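Local coordinates for protein pectate lyase (Cellvibrio cellulosa, PDB 1GXM) that probably cleaves pectate, the polygalacturonic acid backbone of pectin, by anti-beta-elimination, this chain being the family 10 catalytic module of a longer protein, at residues 247-250 and 251-254; 275-278 and 279-283; 296-300 and 301-305. All blocks are in the same frame, centred on the assembly; numbering follows the deposited sequence. Where two conformers were deposited one is given.

Contact 1 (247-250 and 251-254)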
# COMPACT_ATOMS: atom_id res chain seq x y z
N ASN A 247 -13.22 -13.04 0.14
CA ASN A 247 -13.63 -14.39 -0.18
C ASN A 247 -15.12 -14.59 -0.20
O ASN A 247 -15.58 -15.73 -0.22
CB ASN A 247 -12.98 -15.38 0.79
CG ASN A 247 -13.05 -16.79 0.32
OD1 ASN A 247 -12.80 -17.07 -0.83
ND2 ASN A 247 -13.38 -17.69 1.23
N SER A 248 -15.88 -13.51 -0.20
CA SER A 248 -17.33 -13.59 -0.17
C SER A 248 -17.89 -13.47 -1.57
O SER A 248 -17.44 -12.64 -2.35
CB SER A 248 -17.92 -12.46 0.64
OG SER A 248 -19.33 -12.45 0.56
N PRO A 249 -18.89 -14.26 -1.88
CA PRO A 249 -19.53 -14.16 -3.19
C PRO A 249 -20.34 -12.87 -3.33
O PRO A 249 -20.77 -12.55 -4.43
CB PRO A 249 -20.45 -15.40 -3.23
CG PRO A 249 -20.53 -15.91 -1.93
CD PRO A 249 -19.47 -15.33 -1.06
N ARG A 250 -20.54 -12.15 -2.24
CA ARG A 250 -21.14 -10.82 -2.35
C ARG A 250 -20.08 -9.77 -2.74
O ARG A 250 -20.41 -8.62 -2.96
CB ARG A 250 -21.85 -10.41 -1.08
CG ARG A 250 -20.96 -10.15 0.05
CD ARG A 250 -21.64 -10.14 1.42
NE ARG A 250 -20.74 -9.57 2.43
CZ ARG A 250 -20.55 -8.27 2.62
NH1 ARG A 250 -21.20 -7.37 1.88
NH2 ARG A 250 -19.70 -7.86 3.56
N THR A 251 -18.82 -10.19 -2.80
CA THR A 251 -17.71 -9.34 -3.19
C THR A 251 -17.15 -9.74 -4.53
O THR A 251 -17.14 -8.95 -5.44
CB THR A 251 -16.63 -9.40 -2.15
OG1 THR A 251 -17.15 -8.89 -0.92
CG2 THR A 251 -15.46 -8.50 -2.50
N TYR A 252 -16.68 -10.97 -4.68
CA TYR A 252 -16.16 -11.34 -5.98
C TYR A 252 -17.30 -11.60 -6.93
O TYR A 252 -18.41 -11.89 -6.54
CB TYR A 252 -15.22 -12.54 -5.92
CG TYR A 252 -15.76 -13.81 -5.32
CD1 TYR A 252 -16.70 -14.59 -5.98
CD2 TYR A 252 -15.29 -14.25 -4.10
CE1 TYR A 252 -17.17 -15.78 -5.43
CE2 TYR A 252 -15.74 -15.42 -3.56
CZ TYR A 252 -16.70 -16.17 -4.19
OH TYR A 252 -17.13 -17.34 -3.63
N LEU A 253 -16.97 -11.47 -8.20
CA LEU A 253 -17.87 -11.73 -9.30
C LEU A 253 -17.39 -13.04 -9.89
O LEU A 253 -16.35 -13.12 -10.54
CB LEU A 253 -17.81 -10.61 -10.33
CG LEU A 253 -18.60 -10.87 -11.62
CD1 LEU A 253 -20.08 -10.94 -11.36
CD2 LEU A 253 -18.28 -9.80 -12.66
N GLU A 254 -18.15 -14.10 -9.65
CA GLU A 254 -17.74 -15.42 -10.05
C GLU A 254 -18.15 -15.69 -11.49
O GLU A 254 -19.22 -15.30 -11.91
CB GLU A 254 -18.33 -16.46 -9.11
CG GLU A 254 -17.71 -17.84 -9.36
CD GLU A 254 -17.85 -18.80 -8.19
OE1 GLU A 254 -18.79 -18.62 -7.39
OE2 GLU A 254 -17.01 -19.73 -8.11
O HOH W 1 -16.04 -18.21 -1.33

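Contact 2 (275-278 and 279-283)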
# COMPACT_ATOMS: atom_id res chain seq x y z
N LYS A 275 -12.80 -15.83 -10.68
CA LYS A 275 -13.41 -14.81 -9.85
C LYS A 275 -12.72 -13.50 -10.14
O LYS A 275 -11.50 -13.44 -10.26
CB LYS A 275 -13.22 -15.18 -8.39
CG LYS A 275 -14.01 -16.41 -7.97
CD LYS A 275 -13.65 -16.83 -6.54
CE LYS A 275 -14.40 -18.07 -6.14
NZ LYS A 275 -14.03 -18.54 -4.78
N MET A 276 -13.51 -12.45 -10.22
CA MET A 276 -13.04 -11.09 -10.45
C MET A 276 -13.41 -10.26 -9.24
O MET A 276 -14.47 -10.42 -8.64
CB MET A 276 -13.67 -10.48 -11.69
CG MET A 276 -13.02 -9.20 -12.14
SD MET A 276 -13.99 -8.30 -13.33
CE MET A 276 -15.12 -7.42 -12.22
N TRP A 277 -12.54 -9.32 -8.92
CA TRP A 277 -12.85 -8.31 -7.93
C TRP A 277 -12.92 -6.97 -8.60
O TRP A 277 -12.19 -6.69 -9.55
CB TRP A 277 -11.77 -8.29 -6.82
CG TRP A 277 -11.87 -9.48 -5.93
CD1 TRP A 277 -12.53 -9.56 -4.75
CD2 TRP A 277 -11.36 -10.80 -6.20
NE1 TRP A 277 -12.44 -10.83 -4.24
CE2 TRP A 277 -11.72 -11.61 -5.11
CE3 TRP A 277 -10.60 -11.36 -7.22
CZ2 TRP A 277 -11.38 -12.94 -5.03
CZ3 TRP A 277 -10.24 -12.68 -7.13
CH2 TRP A 277 -10.63 -13.46 -6.04
N TYR A 278 -13.82 -6.13 -8.12
CA TYR A 278 -13.87 -4.76 -8.55
C TYR A 278 -12.83 -3.92 -7.84
O TYR A 278 -12.45 -4.18 -6.70
CB TYR A 278 -15.25 -4.17 -8.31
CG TYR A 278 -16.32 -4.78 -9.18
CD1 TYR A 278 -17.00 -5.92 -8.78
CD2 TYR A 278 -16.64 -4.23 -10.40
CE1 TYR A 278 -17.97 -6.48 -9.59
CE2 TYR A 278 -17.60 -4.78 -11.21
CZ TYR A 278 -18.27 -5.90 -10.80
OH TYR A 278 -19.23 -6.43 -11.62
N ARG A 279 -12.39 -2.87 -8.51
CA ARG A 279 -11.53 -1.90 -7.86
C ARG A 279 -12.26 -1.09 -6.80
O ARG A 279 -11.66 -0.72 -5.78
CB ARG A 279 -10.92 -0.99 -8.90
CG ARG A 279 -9.84 -0.09 -8.39
CD ARG A 279 -8.96 0.33 -9.47
NE ARG A 279 -7.82 1.11 -9.02
CZ ARG A 279 -6.83 1.44 -9.80
NH1 ARG A 279 -6.85 1.06 -11.06
NH2 ARG A 279 -5.83 2.15 -9.33
N PHE A 280 -13.53 -0.81 -7.05
CA PHE A 280 -14.36 0.01 -6.18
C PHE A 280 -15.66 -0.70 -5.87
O PHE A 280 -16.36 -1.11 -6.79
CB PHE A 280 -14.69 1.34 -6.85
CG PHE A 280 -13.49 2.10 -7.31
CD1 PHE A 280 -12.75 2.86 -6.42
CD2 PHE A 280 -13.10 2.06 -8.63
CE1 PHE A 280 -11.64 3.53 -6.85
CE2 PHE A 280 -12.00 2.73 -9.06
CZ PHE A 280 -11.27 3.49 -8.17
N TYR A 281 -15.98 -0.79 -4.60
CA TYR A 281 -17.26 -1.30 -4.15
C TYR A 281 -17.99 -0.24 -3.35
O TYR A 281 -17.39 0.48 -2.55
CB TYR A 281 -17.09 -2.48 -3.22
CG TYR A 281 -16.58 -3.71 -3.89
CD1 TYR A 281 -15.24 -3.90 -4.07
CD2 TYR A 281 -17.46 -4.67 -4.36
CE1 TYR A 281 -14.77 -5.04 -4.67
CE2 TYR A 281 -17.01 -5.80 -4.97
CZ TYR A 281 -15.66 -6.00 -5.13
OH TYR A 281 -15.16 -7.13 -5.74
N ASP A 282 -19.29 -0.18 -3.52
CA ASP A 282 -20.08 0.75 -2.74
C ASP A 282 -19.97 0.40 -1.25
O ASP A 282 -20.12 -0.76 -0.87
CB ASP A 282 -21.53 0.71 -3.20
CG ASP A 282 -22.38 1.68 -2.46
OD1 ASP A 282 -22.92 1.34 -1.38
OD2 ASP A 282 -22.55 2.82 -2.90
N LEU A 283 -19.76 1.41 -0.42
CA LEU A 283 -19.53 1.23 1.00
C LEU A 283 -20.64 0.46 1.67
O LEU A 283 -20.39 -0.32 2.56
CB LEU A 283 -19.36 2.58 1.67
CG LEU A 283 -18.03 3.25 1.36
CD1 LEU A 283 -18.08 4.68 1.82
CD2 LEU A 283 -16.85 2.56 2.04

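Contact 3 (296-300 and 301-305)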
# COMPACT_ATOMS: atom_id res chain seq x y z
N SER A 296 -18.82 11.01 -11.67
CA SER A 296 -20.08 10.30 -11.56
C SER A 296 -19.86 8.88 -11.07
O SER A 296 -18.74 8.38 -11.04
CB SER A 296 -20.78 10.29 -12.90
OG SER A 296 -20.01 9.61 -13.88
N LYS A 297 -20.94 8.23 -10.70
CA LYS A 297 -20.89 6.89 -10.17
C LYS A 297 -21.97 6.09 -10.87
O LYS A 297 -23.12 6.52 -10.94
CB LYS A 297 -21.08 6.94 -8.66
CG LYS A 297 -21.05 5.64 -7.97
CD LYS A 297 -21.09 5.85 -6.46
CE LYS A 297 -21.21 4.55 -5.71
NZ LYS A 297 -21.29 4.85 -4.25
N PHE A 298 -21.61 4.94 -11.41
CA PHE A 298 -22.53 4.18 -12.22
C PHE A 298 -22.10 2.73 -12.23
O PHE A 298 -21.04 2.38 -11.74
CB PHE A 298 -22.65 4.79 -13.60
CG PHE A 298 -21.35 4.98 -14.30
CD1 PHE A 298 -20.61 6.11 -14.09
CD2 PHE A 298 -20.87 4.02 -15.18
CE1 PHE A 298 -19.42 6.27 -14.74
CE2 PHE A 298 -19.65 4.18 -15.78
CZ PHE A 298 -18.95 5.30 -15.58
N TYR A 299 -22.97 1.88 -12.75
CA TYR A 299 -22.86 0.45 -12.53
C TYR A 299 -22.67 -0.39 -13.78
O TYR A 299 -22.55 -1.60 -13.67
CB TYR A 299 -24.05 -0.04 -11.71
CG TYR A 299 -24.05 0.57 -10.35
CD1 TYR A 299 -23.24 0.09 -9.34
CD2 TYR A 299 -24.83 1.69 -10.07
CE1 TYR A 299 -23.21 0.66 -8.11
CE2 TYR A 299 -24.81 2.27 -8.81
CZ TYR A 299 -23.99 1.75 -7.84
OH TYR A 299 -23.95 2.29 -6.58
N ASP A 300 -22.59 0.26 -14.94
CA ASP A 300 -22.39 -0.41 -16.22
C ASP A 300 -21.16 0.23 -16.86
O ASP A 300 -21.16 1.39 -17.22
CB ASP A 300 -23.64 -0.23 -17.06
CG ASP A 300 -23.54 -0.85 -18.42
OD1 ASP A 300 -22.44 -1.24 -18.85
OD2 ASP A 300 -24.57 -0.96 -19.14
N ILE A 301 -20.10 -0.56 -17.00
CA ILE A 301 -18.84 -0.00 -17.44
C ILE A 301 -18.89 0.51 -18.88
O ILE A 301 -18.06 1.33 -19.30
CB ILE A 301 -17.71 -1.03 -17.24
CG1 ILE A 301 -16.36 -0.32 -17.20
CG2 ILE A 301 -17.76 -2.13 -18.33
CD1 ILE A 301 -15.21 -1.25 -16.95
N THR A 302 -19.88 0.06 -19.64
CA THR A 302 -20.04 0.51 -21.02
C THR A 302 -20.54 1.95 -21.11
O THR A 302 -20.44 2.55 -22.16
CB THR A 302 -20.97 -0.45 -21.83
OG1 THR A 302 -22.30 -0.38 -21.32
CG2 THR A 302 -20.56 -1.90 -21.65
N GLN A 303 -21.01 2.49 -19.99
CA GLN A 303 -21.42 3.90 -19.89
C GLN A 303 -20.24 4.85 -19.70
O GLN A 303 -20.40 6.07 -19.75
CB GLN A 303 -22.39 4.10 -18.71
CG GLN A 303 -23.75 3.48 -18.62
CD GLN A 303 -24.40 3.87 -17.28
OE1 GLN A 303 -24.41 3.08 -16.31
NE2 GLN A 303 -24.87 5.11 -17.20
N MET A 304 -19.07 4.29 -19.43
CA MET A 304 -17.88 5.08 -19.15
C MET A 304 -17.28 5.66 -20.41
O MET A 304 -17.39 5.07 -21.48
CB MET A 304 -16.83 4.17 -18.52
CG MET A 304 -15.66 4.90 -17.89
SD MET A 304 -14.49 3.73 -17.21
CE MET A 304 -15.44 3.11 -15.87
N SER A 305 -16.60 6.79 -20.30
CA SER A 305 -15.80 7.30 -21.39
C SER A 305 -14.78 6.26 -21.83
O SER A 305 -14.24 5.51 -21.03
CB SER A 305 -15.06 8.58 -21.01
OG SER A 305 -14.10 8.37 -20.01
O HOH W 2 -25.56 2.58 -13.94

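Contact 1 (247-250 and 251-254)
The Tyr252 ring folds back over the backbone of Ser248 and Pro249. Its CG stands between the backbone N and the carbonyl carbon of its own residue (chi1 56°), and this swings the ring back over the preceding turn. Pro249 CA lies over one face, 3.8 Å from the ring centroid and 18° off the ring normal, a CH-pi contact. Ser248 O meets the same face nearer the rim, 3.2 Å from Tyr252 CD2. That oxygen is also held by two backbone donors. Thr251 N reaches Ser248 O at 2.8 Å from above the carbonyl plane. Tyr252 N reaches Ser248 O at 3.0 Å, nearly in line with its C=O. This is the tight part of the contact. Thr251 is buried here, and its OG1 is hydrogen-bonded outside the turn to Trp245 O and Asn286 ND2. Tyr252 also packs on Lys275 and Trp277 of strand 274-278.

The loose side is made by Pro249, Arg250 and a water. The Pro249 ring is exposed, and its CB lies 3.9 Å from Tyr252 CZ, near the phenol end. Arg250 is exposed too, an extended chain whose NH1 is hydrogen-bonded to Gln185 OE1. Water 1 bridges Asn247, just before the turn, and Tyr252, just after it. It donates to Asn247 O at 2.8 Å and is hydrogen-bonded to Tyr252 OH at 2.7 Å.

Asn247 is the first residue to leave the geometry of helix 233-246. The backbone angles of Pro249 and Arg250, with the bond from Thr251 N to Ser248 O, are those of a type I beta turn.

Contact 2 (275-278 and 279-283)
Tyr281 OH takes part in two hydrogen bonds. It accepts from Tyr278 N at 2.9 Å, with an N-H...O angle of 159°, and it gives its own proton to Thr251 O. Together they fix the position of the hydroxyl and satisfy it in a buried place. Trp277 packs against the same oxygen, with CD1 3.7 Å away from Tyr281 OH.

The Tyr281 side chain reaches back along the chain, its end coming close to Tyr278. Its CG is anti to its carbonyl carbon (chi1 -69°), which lays the ring beside Tyr278. Tyr278 CB sits over one face of this ring, 4.0 Å from the centroid, in a CH-pi contact. The Tyr278 ring then stands almost upright to the Tyr281 ring, with planes at 84° and centroids 5.6 Å apart. Its edge points at the face of Tyr281, an offset edge-to-face pair. Met276 CE lies 3.7 Å above the plane of the Tyr278 ring, over its centre.

The contact spans the bend at Arg279 between strands 274-278 and 280-281. The first strand pairs with 315-316 and the second with 214-215. Trp277 packs on helix 318-329 and gives its NE1-H to Phe246 O, at the end of helix 233-246. Tyr281 rests on Leu214 and meets Trp245 of that helix edge-to-face.

Contact 3 (296-300 and 301-305)
Asp300, Phe298 and Gln303 bury the most surface here. Asp300 grips the start of the next turn with its carboxylate. Asp300 OD1 accepts from Thr302 OG1 at 2.6 Å. Thr302 N reaches the same Asp300 OD1 at 3.0 Å. Both donors come from the same face of the carboxylate, tilted about 40° out of its plane. With CG anti to the backbone N (chi1 179°), the carboxylate lies forward, beside its own carbonyl carbon and close to Thr302. The backbone oxygen of Asp300 takes a further bond, from Gln303 N at 3.0 Å. Asp300 N is buried by the contact and has no partner in the model.

Gln303 was modelled in two conformers. In the one described, its side chain runs back alongside Phe298 in the opposite direction, and Gln303 OE1 lies 3.7 Å from Phe298 CB. Water 2 donates to Gln303 OE1 and accepts from Tyr299 N at 2.9 Å. The OE1 contacts hold for this conformer and are less sure.

The buried Phe298 ring lies against Met304, with Phe298 CZ 3.8 Å from Met304 CB. The two side chains cross at about a right angle. Both rest on Phe290 of strand 290-291.

Ser305 then N-caps helix 306-311 with its hydroxyl. The Asp300 side chain bonded to the backbone N two residues on is an Asx turn, here leading into the 3-10 turn 301-303.

In the fold
The contacts follow one another along the chain, all within the pectic acid lyase module and on the same side of the chain's centre. Contacts 1 and 2 are about 9 Å apart between centres and touch directly. Backbone pairing of Leu253 with Met276 joins the loop after helix 233-246 to strand 274-278. Contacts 2 and 3 lie about 14 Å apart between centres and are joined by the salt bridge of Asp282 with Lys297. Contacts 1 and 3 do not touch; their centres are about 20 Å apart. Contact 2 therefore links the other two within the region of short antiparallel strands, in a catalytic module with more helix than strand.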